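Local coordinates for hypothetical protein (Bacteroides thetaiotaomicron, PDB 2OBB), which binds a magnesium ion and is probably a hydrolase of the HAD type, although its substrate and biological role are not known, at residues F10-I22 with R49-C61. Residues are numbered along the deposited sequence; the frame is centred on the assembly and turned at random.
Sequences FDGTIVEHRYPRI and REGELLDEAIEWC. With MG (magnesium ion), chain B.
Arg-49 reaches across to Asp-11 and grips its carboxylate side-on: NH2 bonds OD1 at 2.8 Å and NE bonds OD2 at 2.9 Å, each oxygen accepting on its syn lone pair. The two flat groups are nearly coplanar, 24° apart. The arginine chain runs extended from CG to NE (chi3 -179°), which carries the guanidinium from just ahead of the helix deep into the loop. NH1 turns back to its own helix and donates to Leu-53 O, NH2 makes a weak bond to Arg-21 O in the loop, and a water joins NH1 to Pro-20 O and Glu-56 OE1. Phe-10 CE2 lies over one guanidinium face and Tyr-19 CD2 over the other, both rings nearly perpendicular to it; together with these bonds, this probably restricts its rotation. Its hold on the carboxylate probably steadies the turn whose Asp-11 O binds magnesium at 1.9 Å; Asp-9 and Asp-97 complete the protein ligands, consistent with the DxDx(T/V) motif of HAD enzymes.

Phe-10 points its ring at the helix, CG anti to the backbone N (chi1 -174°). Ala-57 CB sits over the ring centre in a CH-pi contact, Val-15 CG2 backs the opposite face, and the ring edge meets the Trp-60 face, planes at 73°. On that same indole face lie Val-15 CG1, 3.5 Å from Trp-60 CH2, and Ile-22 CG2. Farther out, Leu-53 CD1 packs against the hydroxyl end of the Tyr-19 ring, near CZ, while OH bonds a water.

The loop following strand 5-8 thus lies along helix 51-62, with Phe-10 also touching strand 42-45, while Ile-14 and Trp-60 continue the packing onto helix 29-38.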
loop_
_atom_site.group_PDB
_atom_site.type_symbol
_atom_site.label_atom_id
_atom_site.label_comp_id
_atom_site.label_asym_id
_atom_site.label_seq_id
_atom_site.Cartn_x
_atom_site.Cartn_y
_atom_site.Cartn_z
ATOM N N PHE A 10 -1.771 -10.211 -2.825
ATOM C CA PHE A 10 -1.857 -11.643 -2.824
ATOM C C PHE A 10 -0.603 -12.300 -2.239
ATOM O O PHE A 10 -0.668 -12.837 -1.110
ATOM C CB PHE A 10 -2.174 -12.175 -4.221
ATOM C CG PHE A 10 -2.418 -13.657 -4.265
ATOM C CD1 PHE A 10 -3.514 -14.221 -3.604
ATOM C CD2 PHE A 10 -1.574 -14.496 -4.994
ATOM C CE1 PHE A 10 -3.765 -15.609 -3.661
ATOM C CE2 PHE A 10 -1.818 -15.896 -5.051
ATOM C CZ PHE A 10 -2.911 -16.442 -4.385
ATOM N N ASP A 11 0.519 -12.269 -2.981
ATOM C CA ASP A 11 1.731 -12.968 -2.541
ATOM C C ASP A 11 2.399 -12.344 -1.310
ATOM O O ASP A 11 2.742 -11.145 -1.298
ATOM C CB ASP A 11 2.754 -13.083 -3.666
ATOM C CG ASP A 11 2.167 -13.662 -4.933
ATOM O OD1 ASP A 11 2.053 -14.902 -5.043
ATOM O OD2 ASP A 11 1.825 -12.861 -5.827
ATOM N N GLY A 12 2.594 -13.170 -0.284
ATOM C CA GLY A 12 3.166 -12.717 0.978
ATOM C C GLY A 12 2.107 -12.175 1.928
ATOM O O GLY A 12 2.405 -11.868 3.078
ATOM N N THR A 13 0.875 -12.047 1.433
ATOM C CA THR A 13 -0.219 -11.467 2.187
ATOM C C THR A 13 -1.332 -12.471 2.474
ATOM O O THR A 13 -1.725 -12.637 3.616
ATOM C CB THR A 13 -0.818 -10.241 1.449
ATOM O OG1 THR A 13 0.223 -9.297 1.189
ATOM C CG2 THR A 13 -1.919 -9.554 2.282
ATOM N N ILE A 14 -1.872 -13.086 1.416
ATOM C CA ILE A 14 -2.895 -14.119 1.524
ATOM C C ILE A 14 -2.220 -15.510 1.521
ATOM O O ILE A 14 -2.682 -16.439 2.209
ATOM C CB ILE A 14 -3.935 -14.004 0.357
ATOM C CG1 ILE A 14 -4.772 -12.714 0.474
ATOM C CG2 ILE A 14 -4.894 -15.212 0.324
ATOM C CD1 ILE A 14 -5.746 -12.501 -0.666
ATOM N N VAL A 15 -1.138 -15.649 0.723
ATOM C CA VAL A 15 -0.337 -16.879 0.695
ATOM C C VAL A 15 1.124 -16.563 0.957
ATOM O O VAL A 15 1.544 -15.438 0.735
ATOM C CB VAL A 15 -0.460 -17.627 -0.656
ATOM C CG1 VAL A 15 -1.853 -18.167 -0.822
ATOM C CG2 VAL A 15 -0.076 -16.707 -1.848
ATOM N N GLU A 16 1.901 -17.553 1.410
ATOM C CA GLU A 16 3.356 -17.421 1.425
ATOM C C GLU A 16 3.822 -17.049 0.024
ATOM O O GLU A 16 3.221 -17.475 -0.968
ATOM C CB GLU A 16 4.051 -18.725 1.786
ATOM C CG GLU A 16 3.406 -19.486 2.868
ATOM C CD GLU A 16 4.117 -19.325 4.158
ATOM O OE1 GLU A 16 4.202 -18.169 4.662
ATOM O OE2 GLU A 16 4.599 -20.377 4.655
ATOM N N HIS A 17 4.905 -16.276 -0.043
ATOM C CA HIS A 17 5.400 -15.736 -1.304
ATOM C C HIS A 17 6.164 -16.796 -2.086
ATOM O O HIS A 17 7.318 -17.056 -1.792
ATOM C CB HIS A 17 6.322 -14.545 -1.031
ATOM C CG HIS A 17 6.493 -13.628 -2.197
ATOM N ND1 HIS A 17 6.892 -12.311 -2.052
ATOM C CD2 HIS A 17 6.288 -13.820 -3.523
ATOM C CE1 HIS A 17 6.944 -11.739 -3.243
ATOM N NE2 HIS A 17 6.583 -12.632 -4.150
ATOM N N ARG A 18 5.524 -17.407 -3.072
ATOM C CA ARG A 18 6.200 -18.389 -3.904
ATOM C C ARG A 18 6.091 -18.085 -5.407
ATOM O O ARG A 18 6.240 -18.987 -6.245
ATOM C CB ARG A 18 5.670 -19.794 -3.594
ATOM C CG ARG A 18 5.991 -20.303 -2.221
ATOM C CD ARG A 18 7.496 -20.445 -2.002
ATOM N NE ARG A 18 7.788 -21.025 -0.688
ATOM C CZ ARG A 18 7.738 -20.354 0.468
ATOM N NH1 ARG A 18 8.002 -20.997 1.600
ATOM N NH2 ARG A 18 7.432 -19.050 0.502
ATOM N N TYR A 19 5.848 -16.816 -5.735
ATOM C CA TYR A 19 5.649 -16.349 -7.109
ATOM C C TYR A 19 6.782 -16.779 -8.016
ATOM O O TYR A 19 7.938 -16.631 -7.622
ATOM C CB TYR A 19 5.611 -14.841 -7.106
ATOM C CG TYR A 19 5.382 -14.195 -8.444
ATOM C CD1 TYR A 19 6.436 -13.993 -9.345
ATOM C CD2 TYR A 19 4.119 -13.728 -8.790
ATOM C CE1 TYR A 19 6.218 -13.363 -10.580
ATOM C CE2 TYR A 19 3.886 -13.095 -9.996
ATOM C CZ TYR A 19 4.930 -12.909 -10.893
ATOM O OH TYR A 19 4.665 -12.271 -12.089
ATOM N N PRO A 20 6.480 -17.242 -9.255
ATOM C CA PRO A 20 5.202 -17.343 -9.992
ATOM C C PRO A 20 4.227 -18.415 -9.485
ATOM O O PRO A 20 3.091 -18.474 -9.952
ATOM C CB PRO A 20 5.651 -17.706 -11.423
ATOM C CG PRO A 20 6.946 -18.407 -11.237
ATOM C CD PRO A 20 7.617 -17.720 -10.074
ATOM N N ARG A 21 4.662 -19.259 -8.554
ATOM C CA ARG A 21 3.794 -20.288 -7.981
ATOM C C ARG A 21 2.952 -19.689 -6.859
ATOM O O ARG A 21 3.110 -18.506 -6.525
ATOM C CB ARG A 21 4.643 -21.447 -7.482
ATOM C CG ARG A 21 5.562 -22.006 -8.572
ATOM C CD ARG A 21 6.572 -23.024 -8.039
ATOM N NE ARG A 21 5.903 -24.210 -7.482
ATOM C CZ ARG A 21 5.702 -24.440 -6.175
ATOM N NH1 ARG A 21 6.142 -23.575 -5.248
ATOM N NH2 ARG A 21 5.063 -25.553 -5.794
ATOM N N ILE A 22 2.045 -20.488 -6.293
ATOM C CA ILE A 22 1.199 -20.022 -5.196
ATOM C C ILE A 22 1.606 -20.729 -3.910
ATOM O O ILE A 22 1.710 -21.938 -3.883
ATOM C CB ILE A 22 -0.295 -20.241 -5.467
ATOM C CG1 ILE A 22 -0.716 -19.546 -6.767
ATOM C CG2 ILE A 22 -1.118 -19.692 -4.300
ATOM C CD1 ILE A 22 -2.149 -19.881 -7.249
ATOM N N ARG A 49 0.424 -9.313 -10.226
ATOM C CA ARG A 49 -0.091 -10.367 -11.118
ATOM C C ARG A 49 -1.049 -9.784 -12.181
ATOM O O ARG A 49 -1.956 -8.988 -11.854
ATOM C CB ARG A 49 -0.803 -11.467 -10.313
ATOM C CG ARG A 49 0.136 -12.401 -9.542
ATOM C CD ARG A 49 -0.615 -13.384 -8.625
ATOM N NE ARG A 49 0.285 -14.271 -7.876
ATOM C CZ ARG A 49 0.545 -15.545 -8.177
ATOM N NH1 ARG A 49 -0.026 -16.135 -9.225
ATOM N NH2 ARG A 49 1.390 -16.245 -7.419
ATOM N N GLU A 50 -0.816 -10.168 -13.437
ATOM C CA GLU A 50 -1.695 -9.890 -14.584
ATOM C C GLU A 50 -1.859 -11.173 -15.440
ATOM O O GLU A 50 -1.067 -12.113 -15.332
ATOM C CB GLU A 50 -1.103 -8.802 -15.500
ATOM C CG GLU A 50 -0.695 -7.476 -14.842
ATOM C CD GLU A 50 -1.875 -6.520 -14.532
ATOM O OE1 GLU A 50 -3.076 -6.912 -14.650
ATOM O OE2 GLU A 50 -1.583 -5.363 -14.157
ATOM N N GLY A 51 -2.871 -11.208 -16.302
ATOM C CA GLY A 51 -3.047 -12.348 -17.210
ATOM C C GLY A 51 -3.274 -13.639 -16.454
ATOM O O GLY A 51 -3.917 -13.636 -15.385
ATOM N N GLU A 52 -2.749 -14.746 -16.976
ATOM C CA GLU A 52 -3.013 -16.064 -16.384
ATOM C C GLU A 52 -2.467 -16.260 -14.956
ATOM O O GLU A 52 -2.981 -17.104 -14.216
ATOM C CB GLU A 52 -2.586 -17.203 -17.322
ATOM C CG GLU A 52 -3.621 -17.551 -18.429
ATOM C CD GLU A 52 -4.777 -18.447 -17.939
ATOM O OE1 GLU A 52 -4.726 -19.669 -18.182
ATOM O OE2 GLU A 52 -5.733 -17.940 -17.315
ATOM N N LEU A 53 -1.455 -15.484 -14.565
ATOM C CA LEU A 53 -0.987 -15.508 -13.172
ATOM C C LEU A 53 -1.973 -14.846 -12.206
ATOM O O LEU A 53 -2.117 -15.281 -11.060
ATOM C CB LEU A 53 0.398 -14.880 -13.044
ATOM C CG LEU A 53 1.541 -15.728 -13.605
ATOM C CD1 LEU A 53 2.866 -14.969 -13.504
ATOM C CD2 LEU A 53 1.618 -17.095 -12.911
ATOM N N LEU A 54 -2.647 -13.799 -12.674
ATOM C CA LEU A 54 -3.770 -13.238 -11.948
ATOM C C LEU A 54 -4.902 -14.254 -11.862
ATOM O O LEU A 54 -5.434 -14.513 -10.779
ATOM C CB LEU A 54 -4.279 -11.949 -12.609
ATOM C CG LEU A 54 -5.290 -11.097 -11.802
ATOM C CD1 LEU A 54 -4.740 -10.659 -10.409
ATOM C CD2 LEU A 54 -5.776 -9.881 -12.630
ATOM N N ASP A 55 -5.270 -14.819 -13.012
ATOM C CA ASP A 55 -6.337 -15.803 -13.075
ATOM C C ASP A 55 -6.070 -16.919 -12.076
ATOM O O ASP A 55 -6.957 -17.305 -11.326
ATOM C CB ASP A 55 -6.476 -16.369 -14.495
ATOM C CG ASP A 55 -7.021 -15.334 -15.496
ATOM O OD1 ASP A 55 -7.721 -14.380 -15.047
ATOM O OD2 ASP A 55 -6.750 -15.478 -16.727
ATOM N N GLU A 56 -4.838 -17.415 -12.049
ATOM C CA GLU A 56 -4.458 -18.432 -11.075
ATOM C C GLU A 56 -4.688 -17.971 -9.618
ATOM O O GLU A 56 -5.210 -18.745 -8.798
ATOM C CB GLU A 56 -3.036 -18.935 -11.347
ATOM C CG GLU A 56 -3.001 -19.925 -12.535
ATOM C CD GLU A 56 -1.600 -20.244 -13.050
ATOM O OE1 GLU A 56 -0.618 -19.926 -12.341
ATOM O OE2 GLU A 56 -1.479 -20.816 -14.175
ATOM N N ALA A 57 -4.369 -16.709 -9.311
ATOM C CA ALA A 57 -4.647 -16.183 -7.961
ATOM C C ALA A 57 -6.139 -16.129 -7.695
ATOM O O ALA A 57 -6.592 -16.485 -6.606
ATOM C CB ALA A 57 -4.000 -14.800 -7.727
ATOM N N ILE A 58 -6.914 -15.706 -8.694
ATOM C CA ILE A 58 -8.365 -15.583 -8.525
ATOM C C ILE A 58 -9.046 -16.944 -8.340
ATOM O O ILE A 58 -9.935 -17.102 -7.469
ATOM C CB ILE A 58 -8.987 -14.824 -9.708
ATOM C CG1 ILE A 58 -8.685 -13.338 -9.571
ATOM C CG2 ILE A 58 -10.494 -15.040 -9.775
ATOM C CD1 ILE A 58 -8.717 -12.590 -10.916
ATOM N N GLU A 59 -8.662 -17.927 -9.149
ATOM C CA GLU A 59 -9.270 -19.248 -9.017
ATOM C C GLU A 59 -8.897 -19.911 -7.691
ATOM O O GLU A 59 -9.732 -20.564 -7.067
ATOM C CB GLU A 59 -8.967 -20.163 -10.213
ATOM C CG GLU A 59 -10.169 -20.357 -11.145
ATOM C CD GLU A 59 -11.267 -21.261 -10.565
ATOM O OE1 GLU A 59 -11.015 -22.003 -9.589
ATOM O OE2 GLU A 59 -12.395 -21.240 -11.104
ATOM N N TRP A 60 -7.651 -19.731 -7.266
ATOM C CA TRP A 60 -7.217 -20.261 -5.985
ATOM C C TRP A 60 -8.103 -19.672 -4.867
ATOM O O TRP A 60 -8.517 -20.384 -3.941
ATOM C CB TRP A 60 -5.730 -19.928 -5.771
ATOM C CG TRP A 60 -5.158 -20.473 -4.509
ATOM C CD1 TRP A 60 -4.446 -21.637 -4.355
ATOM C CD2 TRP A 60 -5.285 -19.897 -3.195
ATOM N NE1 TRP A 60 -4.116 -21.815 -3.018
ATOM C CE2 TRP A 60 -4.612 -20.758 -2.289
ATOM C CE3 TRP A 60 -5.916 -18.756 -2.702
ATOM C CZ2 TRP A 60 -4.541 -20.496 -0.909
ATOM C CZ3 TRP A 60 -5.831 -18.478 -1.314
ATOM C CH2 TRP A 60 -5.156 -19.360 -0.442
ATOM N N CYS A 61 -8.419 -18.382 -4.970
ATOM C CA CYS A 61 -9.312 -17.766 -3.988
ATOM C C CYS A 61 -10.746 -18.245 -4.120
ATOM O O CYS A 61 -11.381 -18.573 -3.112
ATOM C CB CYS A 61 -9.261 -16.247 -4.052
ATOM S SG CYS A 61 -7.661 -15.603 -3.558
HETATM MG MG MG B . 3.145 -9.295 -1.412
HETATM O O HOH W 1 2.312 -11.667 -13.476
HETATM O O HOH W 2 0.534 -18.862 -9.989
HETATM O O HOH W 3 3.192 -7.185 -1.687
HETATM O O HOH W 4 3.193 -9.215 -3.427
HETATM O O HOH W 5 5.230 -9.618 -1.243
#